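Long-range contacts in serine-pyruvate aminotransferase (AgxT) (Sulfolobus solfataricus, PDB 3ZRR), which probably transfers amino groups from serine or alanine to pyruvate or glyoxylate, using pyridoxal 5'-phosphate as cofactor: residues R224-V229 with Y240-P245; D16-G21 with I249-E254; N24-T29 with P244-I249. One frame throughout, in Å; residues are numbered along the deposited sequence.

Contact 1: R224-V229 with Y240-P245; sequences RNWLPV and YFATPP. With PXG (3-[O-phosphonopyridoxyl]--amino-benzoic acid), chain G.
F241 is wedged between two residues of helix 223-234, and this is the tight part of the contact. N225 presses its CB onto the face of the phenyl ring, 3.4 Å from the ring centroid and only 10° off the normal, a CH-pi contact. W226 takes the rim: F241 CD2 points into the indole in a T-shaped (edge-to-face) stack, centroids 4.9 Å apart and planes at 86°. CG of F241 sits anti to the backbone N (chi1 162°), which lays the ring back against the helix. The polar ends of both partners are tied elsewhere, N225 ND2 to Y219 O and W226 NE1 to Y220 O.

Y240, just before F241, and T243, two residues after it, reach into the cofactor site of this class-V aminotransferase, a fold-type I PLP enzyme whose site is built across a subunit interface. Y240 OH, T243 OG1 and T243 N all donate to phosphate oxygen OP3 of the bound PXG, the two hydroxyls at 2.7 Å each. PXG also lies over one face of the Y240 ring, C12 being 3.4 Å from CE1. Residues of the second subunit, among them G63, T64 and Q188, complete the grip on the ligand.

The indole stays close to A242 as well, W226 CZ3 lying obliquely 3.5 Å from A242 O. Packing is looser at V229, whose CG2 stays 4.0 Å from F241 CB, and P228, exposed to solvent, does not touch the loop.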
loop_
_atom_site.group_PDB
_atom_site.type_symbol
_atom_site.label_atom_id
_atom_site.label_comp_id
_atom_site.label_asym_id
_atom_site.label_seq_id
_atom_site.Cartn_x
_atom_site.Cartn_y
_atom_site.Cartn_z
ATOM N N ARG A 224 -12.021 -17.323 -28.297
ATOM C CA ARG A 224 -13.336 -16.786 -28.697
ATOM C C ARG A 224 -14.109 -16.228 -27.529
ATOM O O ARG A 224 -14.773 -15.225 -27.666
ATOM C CB ARG A 224 -14.202 -17.816 -29.435
ATOM C CG ARG A 224 -13.636 -18.212 -30.809
ATOM C CD ARG A 224 -14.216 -19.529 -31.315
ATOM N NE ARG A 224 -13.505 -19.938 -32.532
ATOM C CZ ARG A 224 -12.336 -20.580 -32.542
ATOM N NH1 ARG A 224 -11.734 -20.920 -31.395
ATOM N NH2 ARG A 224 -11.768 -20.898 -33.702
ATOM N N ASN A 225 -14.032 -16.885 -26.376
ATOM C CA ASN A 225 -14.816 -16.470 -25.216
ATOM C C ASN A 225 -14.300 -15.191 -24.579
ATOM O O ASN A 225 -15.068 -14.445 -23.967
ATOM C CB ASN A 225 -14.915 -17.611 -24.205
ATOM C CG ASN A 225 -15.805 -18.751 -24.713
ATOM O OD1 ASN A 225 -16.766 -18.506 -25.419
ATOM N ND2 ASN A 225 -15.487 -19.987 -24.347
ATOM N N TRP A 226 -13.007 -14.926 -24.758
ATOM C CA TRP A 226 -12.374 -13.701 -24.239
ATOM C C TRP A 226 -12.452 -12.511 -25.193
ATOM O O TRP A 226 -12.424 -11.368 -24.736
ATOM C CB TRP A 226 -10.907 -13.953 -23.819
ATOM C CG TRP A 226 -10.821 -14.875 -22.672
ATOM C CD1 TRP A 226 -10.486 -16.196 -22.718
ATOM C CD2 TRP A 226 -11.133 -14.586 -21.288
ATOM N NE1 TRP A 226 -10.557 -16.747 -21.459
ATOM C CE2 TRP A 226 -10.939 -15.786 -20.560
ATOM C CE3 TRP A 226 -11.544 -13.437 -20.603
ATOM C CZ2 TRP A 226 -11.136 -15.874 -19.162
ATOM C CZ3 TRP A 226 -11.753 -13.516 -19.212
ATOM C CH2 TRP A 226 -11.542 -14.737 -18.503
ATOM N N LEU A 227 -12.550 -12.771 -26.496
ATOM C CA LEU A 227 -12.617 -11.705 -27.496
ATOM C C LEU A 227 -13.646 -10.601 -27.204
ATOM O O LEU A 227 -13.298 -9.427 -27.303
ATOM C CB LEU A 227 -12.848 -12.267 -28.906
ATOM C CG LEU A 227 -11.721 -12.223 -29.930
ATOM C CD1 LEU A 227 -12.226 -12.707 -31.299
ATOM C CD2 LEU A 227 -11.132 -10.823 -30.055
ATOM N N PRO A 228 -14.907 -10.957 -26.861
ATOM C CA PRO A 228 -15.836 -9.847 -26.610
ATOM C C PRO A 228 -15.404 -8.961 -25.419
ATOM O O PRO A 228 -15.709 -7.765 -25.400
ATOM C CB PRO A 228 -17.173 -10.545 -26.310
ATOM C CG PRO A 228 -17.027 -11.959 -26.844
ATOM C CD PRO A 228 -15.568 -12.273 -26.722
ATOM N N VAL A 229 -14.694 -9.536 -24.449
ATOM C CA VAL A 229 -14.224 -8.767 -23.293
ATOM C C VAL A 229 -13.162 -7.768 -23.746
ATOM O O VAL A 229 -13.217 -6.597 -23.370
ATOM C CB VAL A 229 -13.708 -9.685 -22.131
ATOM C CG1 VAL A 229 -13.277 -8.847 -20.940
ATOM C CG2 VAL A 229 -14.787 -10.670 -21.693
ATOM N N TYR A 240 -18.783 -9.520 -19.854
ATOM C CA TYR A 240 -18.478 -10.605 -18.939
ATOM C C TYR A 240 -18.357 -11.920 -19.682
ATOM O O TYR A 240 -19.284 -12.319 -20.369
ATOM C CB TYR A 240 -19.585 -10.730 -17.892
ATOM C CG TYR A 240 -19.372 -11.928 -17.004
ATOM C CD1 TYR A 240 -18.283 -11.970 -16.138
ATOM C CD2 TYR A 240 -20.223 -13.042 -17.063
ATOM C CE1 TYR A 240 -18.043 -13.075 -15.304
ATOM C CE2 TYR A 240 -19.993 -14.158 -16.232
ATOM C CZ TYR A 240 -18.905 -14.166 -15.365
ATOM O OH TYR A 240 -18.648 -15.246 -14.542
ATOM N N PHE A 241 -17.222 -12.591 -19.551
ATOM C CA PHE A 241 -17.170 -14.005 -19.858
ATOM C C PHE A 241 -16.923 -14.791 -18.566
ATOM O O PHE A 241 -17.751 -15.607 -18.159
ATOM C CB PHE A 241 -16.097 -14.348 -20.900
ATOM C CG PHE A 241 -15.732 -15.823 -20.903
ATOM C CD1 PHE A 241 -16.718 -16.788 -21.154
ATOM C CD2 PHE A 241 -14.428 -16.245 -20.610
ATOM C CE1 PHE A 241 -16.418 -18.150 -21.151
ATOM C CE2 PHE A 241 -14.099 -17.625 -20.590
ATOM C CZ PHE A 241 -15.099 -18.580 -20.875
ATOM N N ALA A 242 -15.768 -14.545 -17.940
ATOM C CA ALA A 242 -15.422 -15.094 -16.623
ATOM C C ALA A 242 -14.638 -14.015 -15.895
ATOM O O ALA A 242 -14.021 -13.142 -16.532
ATOM C CB ALA A 242 -14.590 -16.389 -16.745
ATOM N N THR A 243 -14.683 -14.025 -14.570
ATOM C CA THR A 243 -14.041 -12.951 -13.802
ATOM C C THR A 243 -12.522 -12.986 -14.054
ATOM O O THR A 243 -11.900 -14.025 -13.860
ATOM C CB THR A 243 -14.349 -13.070 -12.279
ATOM O OG1 THR A 243 -15.765 -13.012 -12.077
ATOM C CG2 THR A 243 -13.655 -11.955 -11.470
ATOM N N PRO A 244 -11.928 -11.864 -14.501
ATOM C CA PRO A 244 -10.472 -11.857 -14.654
ATOM C C PRO A 244 -9.755 -11.476 -13.345
ATOM O O PRO A 244 -10.410 -11.049 -12.403
ATOM C CB PRO A 244 -10.262 -10.786 -15.724
ATOM C CG PRO A 244 -11.308 -9.788 -15.414
ATOM C CD PRO A 244 -12.523 -10.591 -14.966
ATOM N N PRO A 245 -8.407 -11.590 -13.289
ATOM C CA PRO A 245 -7.719 -11.129 -12.092
ATOM C C PRO A 245 -7.641 -9.588 -12.118
ATOM O O PRO A 245 -6.638 -9.005 -12.550
ATOM C CB PRO A 245 -6.351 -11.814 -12.189
ATOM C CG PRO A 245 -6.509 -12.871 -13.293
ATOM C CD PRO A 245 -7.481 -12.245 -14.219
HETATM N N1 PXG G . -20.778 -19.903 -10.273
HETATM C C2 PXG G . -21.418 -18.937 -9.568
HETATM C C2A PXG G . -22.540 -19.367 -8.644
HETATM C C3 PXG G . -21.030 -17.587 -9.686
HETATM O O3 PXG G . -21.665 -16.621 -8.953
HETATM C C5 PXG G . -19.348 -18.262 -11.242
HETATM C C6 PXG G . -19.776 -19.590 -11.095
HETATM C C5A PXG G . -18.205 -17.976 -12.194
HETATM O OP4 PXG G . -17.066 -17.476 -11.471
HETATM P P PXG G . -15.889 -16.660 -12.232
HETATM O OP1 PXG G . -15.363 -17.537 -13.331
HETATM O OP2 PXG G . -14.961 -16.470 -11.065
HETATM O OP3 PXG G . -16.511 -15.443 -12.861
HETATM C C4 PXG G . -19.978 -17.239 -10.534
HETATM C C4A PXG G . -19.486 -15.800 -10.697
HETATM C C7 PXG G . -23.201 -10.876 -11.355
HETATM C C8 PXG G . -21.923 -11.634 -11.610
HETATM O O2 PXG G . -23.768 -10.347 -12.338
HETATM C C9 PXG G . -21.743 -12.863 -10.986
HETATM C C10 PXG G . -20.585 -13.614 -11.175
HETATM C C11 PXG G . -19.580 -13.113 -12.013
HETATM C C12 PXG G . -19.752 -11.884 -12.655
HETATM C C13 PXG G . -20.923 -11.140 -12.454
HETATM O O8 PXG G . -23.652 -10.792 -10.173
HETATM N N9 PXG G . -20.504 -14.789 -10.499
#

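Contact 2: D16-G21 with I249-E254; sequences DVLVAG and ILQLAE. With CA (calcium ion), chain D.
V17 and Q251 bring the two backbones within 5.2 Å, CA to CA, where the short helix 15-19 and the turn after it lie against helix 246-262. Q251 makes the central contact. Its CG is anti to the carbonyl carbon (chi1 -65°) and the chain runs on extended, carrying the amide across to the carbonyl of L18. There NE2 donates to L18 O at 2.9 Å in a nearly straight bond, 172° at the hydrogen. The acceptor lies in the plane of the Q251 amide, and the donor meets a lone pair of L18 O in the carbonyl plane. The same oxygen also accepts from G21 N, so one carbonyl closes the turn and receives the glutamine. On its way the side chain passes close to the backbone, with Q251 CG 3.3 Å from V17 O. G21 lies alongside the Q251 chain.

E254, one turn further along, packs through its methylenes. Its CB touches A20 CB at 3.6 Å and its CG lies 3.5 Å from D16 O; a bend at chi2 (56°) folds the carboxylate back, where OE2 forms a salt bridge with R257. L250 CB closes the other end over A20 O, 3.7 Å away.

D16 turns its carboxylate away from this packing to a calcium ion, which OD1 holds at 2.3 Å and OD2 more loosely at 2.8 Å; a water is also bound to the calcium. E23 of the third subunit binds the same ion, making this an intersubunit calcium site on the edge of a helix-against-helix contact.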
loop_
_atom_site.group_PDB
_atom_site.type_symbol
_atom_site.label_atom_id
_atom_site.label_comp_id
_atom_site.label_asym_id
_atom_site.label_seq_id
_atom_site.Cartn_x
_atom_site.Cartn_y
_atom_site.Cartn_z
ATOM N N ASP A 16 5.702 0.767 -7.285
ATOM C CA ASP A 16 4.652 1.485 -8.018
ATOM C C ASP A 16 3.707 0.531 -8.736
ATOM O O ASP A 16 2.503 0.764 -8.774
ATOM C CB ASP A 16 5.244 2.427 -9.073
ATOM C CG ASP A 16 5.937 3.634 -8.464
ATOM O OD1 ASP A 16 5.374 4.296 -7.553
ATOM O OD2 ASP A 16 7.071 3.925 -8.900
ATOM N N VAL A 17 4.262 -0.536 -9.319
ATOM C CA VAL A 17 3.448 -1.520 -10.013
ATOM C C VAL A 17 2.484 -2.211 -9.032
ATOM O O VAL A 17 1.266 -2.260 -9.268
ATOM C CB VAL A 17 4.355 -2.544 -10.779
ATOM C CG1 VAL A 17 3.513 -3.630 -11.388
ATOM C CG2 VAL A 17 5.149 -1.833 -11.883
ATOM N N LEU A 18 3.029 -2.720 -7.930
ATOM C CA LEU A 18 2.221 -3.401 -6.920
ATOM C C LEU A 18 1.158 -2.508 -6.311
ATOM O O LEU A 18 -0.020 -2.898 -6.222
ATOM C CB LEU A 18 3.104 -4.006 -5.834
ATOM C CG LEU A 18 3.955 -5.193 -6.290
ATOM C CD1 LEU A 18 4.611 -5.818 -5.111
ATOM C CD2 LEU A 18 3.126 -6.227 -7.058
ATOM N N VAL A 19 1.577 -1.302 -5.934
ATOM C CA VAL A 19 0.724 -0.340 -5.273
ATOM C C VAL A 19 -0.473 0.055 -6.141
ATOM O O VAL A 19 -1.546 0.379 -5.611
ATOM C CB VAL A 19 1.561 0.913 -4.849
ATOM C CG1 VAL A 19 0.676 2.110 -4.560
ATOM C CG2 VAL A 19 2.427 0.570 -3.648
ATOM N N ALA A 20 -0.313 -0.002 -7.466
ATOM C CA ALA A 20 -1.444 0.261 -8.395
ATOM C C ALA A 20 -2.622 -0.723 -8.203
ATOM O O ALA A 20 -3.745 -0.442 -8.596
ATOM C CB ALA A 20 -0.976 0.256 -9.833
ATOM N N GLY A 21 -2.363 -1.863 -7.575
ATOM C CA GLY A 21 -3.424 -2.829 -7.286
ATOM C C GLY A 21 -4.211 -2.588 -6.001
ATOM O O GLY A 21 -5.131 -3.341 -5.698
ATOM N N ILE A 249 -4.521 -6.953 -13.301
ATOM C CA ILE A 249 -4.602 -6.173 -14.537
ATOM C C ILE A 249 -4.398 -4.668 -14.258
ATOM O O ILE A 249 -3.828 -3.951 -15.074
ATOM C CB ILE A 249 -5.913 -6.433 -15.279
ATOM C CG1 ILE A 249 -5.911 -7.868 -15.831
ATOM C CG2 ILE A 249 -6.083 -5.439 -16.447
ATOM C CD1 ILE A 249 -7.279 -8.384 -16.304
ATOM N N LEU A 250 -4.828 -4.197 -13.094
ATOM C CA LEU A 250 -4.530 -2.811 -12.696
ATOM C C LEU A 250 -3.018 -2.630 -12.597
ATOM O O LEU A 250 -2.470 -1.628 -13.065
ATOM C CB LEU A 250 -5.196 -2.450 -11.346
ATOM C CG LEU A 250 -6.729 -2.391 -11.342
ATOM C CD1 LEU A 250 -7.296 -2.019 -9.997
ATOM C CD2 LEU A 250 -7.222 -1.426 -12.386
ATOM N N GLN A 251 -2.357 -3.613 -11.986
ATOM C CA GLN A 251 -0.910 -3.630 -11.846
ATOM C C GLN A 251 -0.208 -3.674 -13.198
ATOM O O GLN A 251 0.765 -2.941 -13.421
ATOM C CB GLN A 251 -0.486 -4.788 -10.932
ATOM C CG GLN A 251 -1.005 -4.597 -9.507
ATOM C CD GLN A 251 -0.844 -5.820 -8.595
ATOM O OE1 GLN A 251 -1.035 -6.958 -9.002
ATOM N NE2 GLN A 251 -0.526 -5.563 -7.329
ATOM N N LEU A 252 -0.708 -4.517 -14.104
ATOM C CA LEU A 252 -0.178 -4.599 -15.471
ATOM C C LEU A 252 -0.255 -3.263 -16.204
ATOM O O LEU A 252 0.669 -2.914 -16.928
ATOM C CB LEU A 252 -0.912 -5.690 -16.278
ATOM C CG LEU A 252 -0.476 -5.969 -17.713
ATOM C CD1 LEU A 252 0.937 -6.529 -17.712
ATOM C CD2 LEU A 252 -1.462 -6.961 -18.410
ATOM N N ALA A 253 -1.359 -2.528 -16.038
ATOM C CA ALA A 253 -1.513 -1.239 -16.704
ATOM C C ALA A 253 -0.410 -0.291 -16.265
ATOM O O ALA A 253 0.141 0.469 -17.080
ATOM C CB ALA A 253 -2.908 -0.622 -16.429
ATOM N N GLU A 254 -0.096 -0.343 -14.976
ATOM C CA GLU A 254 0.952 0.483 -14.399
ATOM C C GLU A 254 2.337 0.066 -14.921
ATOM O O GLU A 254 3.147 0.929 -15.259
ATOM C CB GLU A 254 0.899 0.430 -12.872
ATOM C CG GLU A 254 1.938 1.299 -12.145
ATOM C CD GLU A 254 1.916 2.807 -12.510
ATOM O OE1 GLU A 254 0.963 3.326 -13.150
ATOM O OE2 GLU A 254 2.881 3.479 -12.119
HETATM CA CA CA D . 6.699 6.196 -7.394
HETATM O O HOH W 1 8.310 4.846 -6.678
#

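Contact 3: N24-T29 with P244-I249; sequences NNVGFT and PPVHVI. With PXG (3-[O-phosphonopyridoxyl]--amino-benzoic acid), chain G.
V26 and V246 meet methyl to methyl, CG1 to CG1 at 3.6 Å, where the loop leading into helix 31-48 runs past the first turn of helix 246-262. P245 is the N-cap of that helix and the centre of an inverse gamma turn, which swings the chain from P244 into the helix. The line from CA of V26 to CA of F28 and that from CA of P244 to CA of H247 run 160° apart.

V246 is the main bump. Its two methyls fork over the loop: CG1 goes to V26, while CG2 settles against the backbone at G27 and F28, 4.0 Å from F28 N. G27 has no side chain, and its main chain forms the floor beneath that methyl. To one side P244 sets its CD 3.9 Å from F28 CB. On the other, the imidazole of H247 flanks V26 O, with CE1 at 4.1 Å, while its NE2 donates to E23 O. F33 of helix 31-48 packs on both P244 and V246.

F28 rests its CB on P244 and sends its ring the other way. With CG set between the backbone N and the carbonyl carbon (chi1 72°), the phenyl reaches the ligand site and meets the Y240 ring with planes at about 40°. T29 CG2 covers one of its faces, and F28 CE1 comes within 3.3 Å of PXG C12.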
loop_
_atom_site.group_PDB
_atom_site.type_symbol
_atom_site.label_atom_id
_atom_site.label_comp_id
_atom_site.label_asym_id
_atom_site.label_seq_id
_atom_site.Cartn_x
_atom_site.Cartn_y
_atom_site.Cartn_z
ATOM N N ASN A 24 -9.714 -0.822 -3.592
ATOM C CA ASN A 24 -10.536 -1.867 -2.938
ATOM C C ASN A 24 -12.034 -1.939 -3.295
ATOM O O ASN A 24 -12.794 -2.712 -2.680
ATOM C CB ASN A 24 -10.326 -1.869 -1.413
ATOM C CG ASN A 24 -10.838 -0.610 -0.733
ATOM O OD1 ASN A 24 -11.256 0.358 -1.380
ATOM N ND2 ASN A 24 -10.785 -0.611 0.591
ATOM N N ASN A 25 -12.438 -1.158 -4.298
ATOM C CA ASN A 25 -13.842 -1.158 -4.727
ATOM C C ASN A 25 -13.980 -1.252 -6.239
ATOM O O ASN A 25 -14.884 -0.673 -6.845
ATOM C CB ASN A 25 -14.595 0.057 -4.171
ATOM C CG ASN A 25 -15.954 -0.313 -3.607
ATOM O OD1 ASN A 25 -16.970 0.257 -3.989
ATOM N ND2 ASN A 25 -15.976 -1.280 -2.694
ATOM N N VAL A 26 -13.084 -2.033 -6.842
ATOM C CA VAL A 26 -13.002 -2.183 -8.296
ATOM C C VAL A 26 -13.404 -3.601 -8.727
ATOM O O VAL A 26 -12.965 -4.594 -8.125
ATOM C CB VAL A 26 -11.554 -1.812 -8.797
ATOM C CG1 VAL A 26 -11.320 -2.193 -10.270
ATOM C CG2 VAL A 26 -11.306 -0.318 -8.607
ATOM N N GLY A 27 -14.255 -3.696 -9.748
ATOM C CA GLY A 27 -14.674 -5.004 -10.269
ATOM C C GLY A 27 -14.556 -4.937 -11.768
ATOM O O GLY A 27 -14.161 -3.894 -12.311
ATOM N N PHE A 28 -14.932 -6.013 -12.455
ATOM C CA PHE A 28 -14.747 -6.077 -13.912
ATOM C C PHE A 28 -15.607 -5.069 -14.719
ATOM O O PHE A 28 -15.344 -4.840 -15.906
ATOM C CB PHE A 28 -14.930 -7.517 -14.430
ATOM C CG PHE A 28 -16.352 -7.990 -14.405
ATOM C CD1 PHE A 28 -16.876 -8.571 -13.264
ATOM C CD2 PHE A 28 -17.165 -7.858 -15.533
ATOM C CE1 PHE A 28 -18.203 -9.004 -13.232
ATOM C CE2 PHE A 28 -18.486 -8.287 -15.517
ATOM C CZ PHE A 28 -19.012 -8.858 -14.364
ATOM N N THR A 29 -16.630 -4.481 -14.086
ATOM C CA THR A 29 -17.463 -3.457 -14.748
ATOM C C THR A 29 -17.080 -2.015 -14.415
ATOM O O THR A 29 -17.577 -1.098 -15.060
ATOM C CB THR A 29 -18.969 -3.636 -14.470
ATOM O OG1 THR A 29 -19.241 -3.411 -13.078
ATOM C CG2 THR A 29 -19.427 -5.035 -14.868
ATOM N N PRO A 244 -11.928 -11.864 -14.501
ATOM C CA PRO A 244 -10.472 -11.857 -14.654
ATOM C C PRO A 244 -9.755 -11.476 -13.345
ATOM O O PRO A 244 -10.410 -11.049 -12.403
ATOM C CB PRO A 244 -10.262 -10.786 -15.724
ATOM C CG PRO A 244 -11.308 -9.788 -15.414
ATOM C CD PRO A 244 -12.523 -10.591 -14.966
ATOM N N PRO A 245 -8.407 -11.590 -13.289
ATOM C CA PRO A 245 -7.719 -11.129 -12.092
ATOM C C PRO A 245 -7.641 -9.588 -12.118
ATOM O O PRO A 245 -6.638 -9.005 -12.550
ATOM C CB PRO A 245 -6.351 -11.814 -12.189
ATOM C CG PRO A 245 -6.509 -12.871 -13.293
ATOM C CD PRO A 245 -7.481 -12.245 -14.219
ATOM N N VAL A 246 -8.726 -8.960 -11.657
ATOM C CA VAL A 246 -8.969 -7.514 -11.776
ATOM C C VAL A 246 -7.762 -6.675 -11.325
ATOM O O VAL A 246 -7.292 -5.810 -12.059
ATOM C CB VAL A 246 -10.259 -7.109 -10.979
ATOM C CG1 VAL A 246 -10.478 -5.611 -11.004
ATOM C CG2 VAL A 246 -11.509 -7.817 -11.568
ATOM N N HIS A 247 -7.260 -6.936 -10.124
ATOM C CA HIS A 247 -6.185 -6.117 -9.569
ATOM C C HIS A 247 -4.826 -6.402 -10.188
ATOM O O HIS A 247 -3.970 -5.517 -10.226
ATOM C CB HIS A 247 -6.124 -6.279 -8.063
ATOM C CG HIS A 247 -7.351 -5.783 -7.374
ATOM N ND1 HIS A 247 -8.477 -6.563 -7.197
ATOM C CD2 HIS A 247 -7.641 -4.573 -6.839
ATOM C CE1 HIS A 247 -9.403 -5.857 -6.569
ATOM N NE2 HIS A 247 -8.918 -4.650 -6.332
ATOM N N VAL A 248 -4.633 -7.617 -10.682
ATOM C CA VAL A 248 -3.393 -7.967 -11.406
ATOM C C VAL A 248 -3.349 -7.167 -12.704
ATOM O O VAL A 248 -2.292 -6.737 -13.154
ATOM C CB VAL A 248 -3.326 -9.510 -11.712
ATOM C CG1 VAL A 248 -2.034 -9.864 -12.439
ATOM C CG2 VAL A 248 -3.396 -10.321 -10.428
ATOM N N ILE A 249 -4.521 -6.953 -13.301
ATOM C CA ILE A 249 -4.602 -6.173 -14.537
ATOM C C ILE A 249 -4.398 -4.668 -14.258
ATOM O O ILE A 249 -3.828 -3.951 -15.074
ATOM C CB ILE A 249 -5.913 -6.433 -15.279
ATOM C CG1 ILE A 249 -5.911 -7.868 -15.831
ATOM C CG2 ILE A 249 -6.083 -5.439 -16.447
ATOM C CD1 ILE A 249 -7.279 -8.384 -16.304
HETATM N N1 PXG G . -20.778 -19.903 -10.273
HETATM C C2 PXG G . -21.418 -18.937 -9.568
HETATM C C2A PXG G . -22.540 -19.367 -8.644
HETATM C C3 PXG G . -21.030 -17.587 -9.686
HETATM O O3 PXG G . -21.665 -16.621 -8.953
HETATM C C5 PXG G . -19.348 -18.262 -11.242
HETATM C C6 PXG G . -19.776 -19.590 -11.095
HETATM C C5A PXG G . -18.205 -17.976 -12.194
HETATM O OP4 PXG G . -17.066 -17.476 -11.471
HETATM P P PXG G . -15.889 -16.660 -12.232
HETATM O OP1 PXG G . -15.363 -17.537 -13.331
HETATM O OP2 PXG G . -14.961 -16.470 -11.065
HETATM O OP3 PXG G . -16.511 -15.443 -12.861
HETATM C C4 PXG G . -19.978 -17.239 -10.534
HETATM C C4A PXG G . -19.486 -15.800 -10.697
HETATM C C7 PXG G . -23.201 -10.876 -11.355
HETATM C C8 PXG G . -21.923 -11.634 -11.610
HETATM O O2 PXG G . -23.768 -10.347 -12.338
HETATM C C9 PXG G . -21.743 -12.863 -10.986
HETATM C C10 PXG G . -20.585 -13.614 -11.175
HETATM C C11 PXG G . -19.580 -13.113 -12.013
HETATM C C12 PXG G . -19.752 -11.884 -12.655
HETATM C C13 PXG G . -20.923 -11.140 -12.454
HETATM O O8 PXG G . -23.652 -10.792 -10.173
HETATM N N9 PXG G . -20.504 -14.789 -10.499
#

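All three contacts are largely buried beside the second subunit, but every touching residue of contact 3 is buried, whereas D16, A20 and E254 of contact 2 are partly exposed. Contacts 2 and 3 share helix 246-262, their ranges overlapping at I249, and contacts 1 and 3 overlap at P244 and P245, just before that helix. Their chemistry shifts with place: aromatic stacking and phosphate binding in contact 1, mostly apolar packing with no hydrogen bond between the segments in contact 3, and a buried hydrogen bond from the Q251 amide in contact 2. Y240 CB and F28 CE2, 3.6 Å apart, join contacts 1 and 3 at the ligand, whereas contact 2 faces the calcium and the third subunit.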